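Local coordinates for uncharacterized protein (Vanderwaltozyma polyspora, PDB 5THE) that probably binds RNA, being the C-terminal lobe, with its RNase H-like Piwi domain, of a budding-yeast Argonaute, at residues S250-N253 / N254-L257; L457-E460 / N461-S465. One frame throughout, in Å; residues are numbered along the deposited sequence.

Contact 1: residues S250-N253 / N254-L257; sequences SIEN and NKLL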
loop_
_atom_site.group_PDB
_atom_site.type_symbol
_atom_site.label_atom_id
_atom_site.label_comp_id
_atom_site.label_asym_id
_atom_site.label_seq_id
_atom_site.Cartn_x
_atom_site.Cartn_y
_atom_site.Cartn_z
ATOM N N SER A 250 -9.752 13.910 6.377
ATOM C CA SER A 250 -11.013 14.459 6.858
ATOM C C SER A 250 -12.117 14.238 5.832
ATOM O O SER A 250 -11.869 13.997 4.649
ATOM C CB SER A 250 -10.886 15.955 7.140
ATOM O OG SER A 250 -10.779 16.668 5.916
ATOM N N ILE A 251 -13.356 14.333 6.320
ATOM C CA ILE A 251 -14.535 14.271 5.459
ATOM C C ILE A 251 -14.455 15.317 4.352
ATOM O O ILE A 251 -14.748 15.034 3.186
ATOM C CB ILE A 251 -15.810 14.442 6.305
ATOM C CG1 ILE A 251 -16.108 13.140 7.055
ATOM C CG2 ILE A 251 -16.996 14.931 5.435
ATOM C CD1 ILE A 251 -17.361 13.182 7.907
ATOM N N GLU A 252 -14.080 16.548 4.708
ATOM C CA GLU A 252 -13.946 17.603 3.706
ATOM C C GLU A 252 -12.988 17.184 2.594
ATOM O O GLU A 252 -13.297 17.325 1.406
ATOM C CB GLU A 252 -13.478 18.895 4.380
ATOM C CG GLU A 252 -13.572 20.151 3.538
ATOM C CD GLU A 252 -14.947 20.359 2.905
ATOM O OE1 GLU A 252 -14.998 20.899 1.780
ATOM O OE2 GLU A 252 -15.974 19.988 3.512
ATOM N N ASN A 253 -11.825 16.637 2.965
ATOM C CA ASN A 253 -10.851 16.200 1.969
ATOM C C ASN A 253 -11.374 15.026 1.140
ATOM O O ASN A 253 -11.121 14.953 -0.069
ATOM C CB ASN A 253 -9.536 15.817 2.654
ATOM C CG ASN A 253 -8.785 17.015 3.203
ATOM O OD1 ASN A 253 -8.582 17.128 4.405
ATOM N ND2 ASN A 253 -8.346 17.903 2.316
ATOM N N ASN A 254 -12.112 14.104 1.758
ATOM C CA ASN A 254 -12.582 12.944 1.002
ATOM C C ASN A 254 -13.599 13.315 -0.073
ATOM O O ASN A 254 -13.788 12.539 -1.019
ATOM C CB ASN A 254 -13.175 11.897 1.947
ATOM C CG ASN A 254 -12.121 11.189 2.769
ATOM O OD1 ASN A 254 -10.984 11.002 2.319
ATOM N ND2 ASN A 254 -12.491 10.783 3.981
ATOM N N LYS A 255 -14.248 14.476 0.047
ATOM C CA LYS A 255 -15.191 14.917 -0.982
ATOM C C LYS A 255 -14.529 14.966 -2.351
ATOM O O LYS A 255 -15.179 14.704 -3.371
ATOM C CB LYS A 255 -15.760 16.296 -0.624
ATOM C CG LYS A 255 -16.687 16.272 0.571
ATOM C CD LYS A 255 -17.139 17.653 0.952
ATOM C CE LYS A 255 -18.159 17.592 2.078
ATOM N NZ LYS A 255 -18.341 18.931 2.702
ATOM N N LEU A 256 -13.237 15.279 -2.386
ATOM C CA LEU A 256 -12.496 15.284 -3.637
ATOM C C LEU A 256 -12.628 13.963 -4.375
ATOM O O LEU A 256 -12.599 13.931 -5.608
ATOM C CB LEU A 256 -11.029 15.580 -3.347
ATOM C CG LEU A 256 -10.255 16.235 -4.481
ATOM C CD1 LEU A 256 -10.768 17.645 -4.736
ATOM C CD2 LEU A 256 -8.782 16.238 -4.124
ATOM N N LEU A 257 -12.772 12.861 -3.645
ATOM C CA LEU A 257 -12.848 11.543 -4.256
ATOM C C LEU A 257 -14.265 10.987 -4.248
ATOM O O LEU A 257 -14.449 9.767 -4.293
ATOM C CB LEU A 257 -11.882 10.590 -3.551
ATOM C CG LEU A 257 -10.406 10.802 -3.931
ATOM C CD1 LEU A 257 -9.478 10.040 -3.011
ATOM C CD2 LEU A 257 -10.197 10.374 -5.376
#
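Glu252 and Lys255 meet through their torsions: CG of Glu252 stands anti to the backbone N (chi1 -167°) and the chain then bends at chi2, turning the carboxylate toward the next turn, while Lys255 runs extended beyond CG and crosses it at a slant. The result is a salt bridge, with Lys255 NZ 2.7 Å from Glu252 OE2. The ammonium lies on the syn side of that oxygen, 25° out of the carboxylate plane, so it leans slightly over the group. Both residues are solvent-exposed, so the pair is a surface feature.

At the start of the turn Ser250 is the N-cap. Its OG accepts from Asn253 N at 3.1 Å, a nearly straight bond with an angle of 165° at the hydrogen, and in return donates to Asn253 OD1 at 2.7 Å from above the amide plane. The hydroxyl thus has both a donor and an acceptor role, and it pins the Asn253 amide against the cap.

The backbone tightens as it proceeds. Asn254 N donates to Ser250 O at 2.9 Å, the i to i-4 spacing of an alpha turn. Lys255 N is shared, 3.2 Å from Ile251 O and 3.3 Å from Glu252 O. Leu256 N reaches Asn253 O at 3.2 Å and Leu257 N reaches Asn254 O at 2.8 Å, both spanning i to i-3.

This short helical piece lies within the Piwi domain between strands 248-249 and 258-259. Asn253 OD1 also accepts from Val36 N, tying the cap to a distant loop. On the far end Leu256 packs on Glu470, Ile471 and Asn474 of helix 465-475, and Leu257 covers Ile266 and Val268 of strand 264-274.

Contact 2: residues L457-E460 / N461-S465; sequences LYDE and NQSTS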
loop_
_atom_site.group_PDB
_atom_site.type_symbol
_atom_site.label_atom_id
_atom_site.label_comp_id
_atom_site.label_asym_id
_atom_site.label_seq_id
_atom_site.Cartn_x
_atom_site.Cartn_y
_atom_site.Cartn_z
ATOM N N LEU A 457 -2.469 9.248 -18.254
ATOM C CA LEU A 457 -2.447 8.597 -19.557
ATOM C C LEU A 457 -3.823 8.540 -20.206
ATOM O O LEU A 457 -3.918 8.375 -21.431
ATOM C CB LEU A 457 -1.908 7.171 -19.419
ATOM C CG LEU A 457 -0.510 6.964 -18.814
ATOM C CD1 LEU A 457 -0.113 5.487 -18.860
ATOM C CD2 LEU A 457 0.510 7.803 -19.545
ATOM N N TYR A 458 -4.889 8.669 -19.421
ATOM C CA TYR A 458 -6.238 8.524 -19.948
ATOM C C TYR A 458 -7.195 9.147 -18.953
ATOM O O TYR A 458 -7.036 8.967 -17.750
ATOM C CB TYR A 458 -6.614 7.059 -20.166
ATOM C CG TYR A 458 -7.733 6.865 -21.165
ATOM C CD1 TYR A 458 -7.534 7.161 -22.506
ATOM C CD2 TYR A 458 -8.986 6.363 -20.779
ATOM C CE1 TYR A 458 -8.544 6.971 -23.448
ATOM C CE2 TYR A 458 -10.012 6.165 -21.723
ATOM C CZ TYR A 458 -9.773 6.477 -23.057
ATOM O OH TYR A 458 -10.738 6.306 -24.029
ATOM N N ASP A 459 -8.187 9.874 -19.444
ATOM C CA ASP A 459 -9.063 10.566 -18.514
ATOM C C ASP A 459 -10.412 10.786 -19.194
ATOM O O ASP A 459 -10.525 11.623 -20.091
ATOM C CB ASP A 459 -8.437 11.884 -18.053
ATOM C CG ASP A 459 -9.359 12.694 -17.228
ATOM O OD1 ASP A 459 -9.425 13.917 -17.431
ATOM O OD2 ASP A 459 -10.029 12.098 -16.375
ATOM N N GLU A 460 -11.430 10.064 -18.734
ATOM C CA GLU A 460 -12.802 10.344 -19.132
ATOM C C GLU A 460 -13.538 11.148 -18.074
ATOM O O GLU A 460 -14.769 11.217 -18.097
ATOM C CB GLU A 460 -13.554 9.047 -19.437
ATOM C CG GLU A 460 -12.670 7.974 -20.017
ATOM C CD GLU A 460 -13.427 6.688 -20.282
ATOM O OE1 GLU A 460 -14.036 6.565 -21.363
ATOM O OE2 GLU A 460 -13.457 5.821 -19.392
ATOM N N ASN A 461 -12.814 11.760 -17.142
ATOM C CA ASN A 461 -13.462 12.411 -16.014
ATOM C C ASN A 461 -13.231 13.912 -15.982
ATOM O O ASN A 461 -13.495 14.534 -14.955
ATOM C CB ASN A 461 -13.009 11.773 -14.698
ATOM C CG ASN A 461 -13.656 10.420 -14.466
ATOM O OD1 ASN A 461 -14.877 10.320 -14.411
ATOM N ND2 ASN A 461 -12.843 9.376 -14.341
ATOM N N GLN A 462 -12.765 14.513 -17.087
ATOM C CA GLN A 462 -12.653 15.975 -17.194
ATOM C C GLN A 462 -11.795 16.537 -16.064
ATOM O O GLN A 462 -12.161 17.513 -15.397
ATOM C CB GLN A 462 -14.028 16.656 -17.198
ATOM C CG GLN A 462 -14.904 16.355 -18.395
ATOM C CD GLN A 462 -15.692 15.060 -18.242
ATOM O OE1 GLN A 462 -16.288 14.793 -17.188
ATOM N NE2 GLN A 462 -15.691 14.243 -19.295
ATOM N N SER A 463 -10.653 15.900 -15.840
ATOM C CA SER A 463 -9.804 16.225 -14.702
ATOM C C SER A 463 -8.851 17.355 -15.058
ATOM O O SER A 463 -8.221 17.332 -16.115
ATOM C CB SER A 463 -9.008 15.001 -14.263
ATOM O OG SER A 463 -9.874 13.908 -14.045
ATOM N N THR A 464 -8.734 18.323 -14.162
ATOM C CA THR A 464 -7.750 19.386 -14.295
ATOM C C THR A 464 -6.465 19.001 -13.570
ATOM O O THR A 464 -6.454 18.122 -12.707
ATOM C CB THR A 464 -8.272 20.690 -13.699
ATOM O OG1 THR A 464 -8.454 20.505 -12.290
ATOM C CG2 THR A 464 -9.583 21.118 -14.355
ATOM N N SER A 465 -5.376 19.691 -13.918
ATOM C CA SER A 465 -4.122 19.456 -13.210
ATOM C C SER A 465 -4.286 19.645 -11.705
ATOM O O SER A 465 -3.773 18.847 -10.919
ATOM C CB SER A 465 -3.024 20.370 -13.741
ATOM O OG SER A 465 -2.610 19.953 -15.028
HETATM O O HOH W 1 -12.281 13.989 -19.721
#
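The carboxylate of Asp459 has a backbone amide on one face and a hydroxyl on the other, both directed at OD2. Asn461 N approaches 63° out of the plane, at 2.9 Å from Asp459 OD2; Ser463 OG comes from the opposite face, 41° out, at 3.0 Å from the same oxygen. At the edge, the syn lone pair of Asp459 OD1 takes Ser463 N at 2.8 Å in a nearly straight bond. With chi1 at 173° the carboxylate is swung to the carbonyl side of Asp459, within range of the amides of Asn461 and Ser463.

The bond from Asp459 OD2 to Asn461 N, two residues on, defines an Asx turn, and Ser463 closes the loop by gripping both oxygens with its amide and hydroxyl. A water completes the turn, donating to Asp459 O at 3.0 Å and accepting from Gln462 N at 2.7 Å. Gln462 has positive phi, in the left-handed region, within the bend that takes the chain off the strand. Replacing Asp459 by alanine removes both oxygens, which would probably leave the amides of Asn461 and Ser463 without their acceptors and the loop freer to shift.

Thr384 OG1 is a further partner of Asp459 OD2 and also bonds Asn461 ND2, fastening the turn to strand 383-389. Upstream, Leu457 and Tyr458 both face Cys385 of that strand in a classic beta bulge, and the side chains of both pack against helix 351-373. The turn therefore leads from the end of strand 452-459, flanked by strands 383-389 and 435-440, into helix 465-475, which Thr464 caps through Tyr467 N.

How the contacts relate
Contacts 1 and 2 lie in series along the Piwi domain, their centres about 19 Å apart and their nearest atoms about 8 Å apart, so they do not touch. Helix 465-475 connects them. Residues 461-465 lead into its first turn, and the hydroxyl of Tyr467 there is hydrogen-bonded to Leu256 O of contact 1. Both contacts are local turns built on a side-chain-to-amide bond, one opening a helical segment and the other closing a strand. Their nearest atoms stand about 18 Å (contact 1) and 20 Å (contact 2) from the bound nucleic acid, so neither touches it directly.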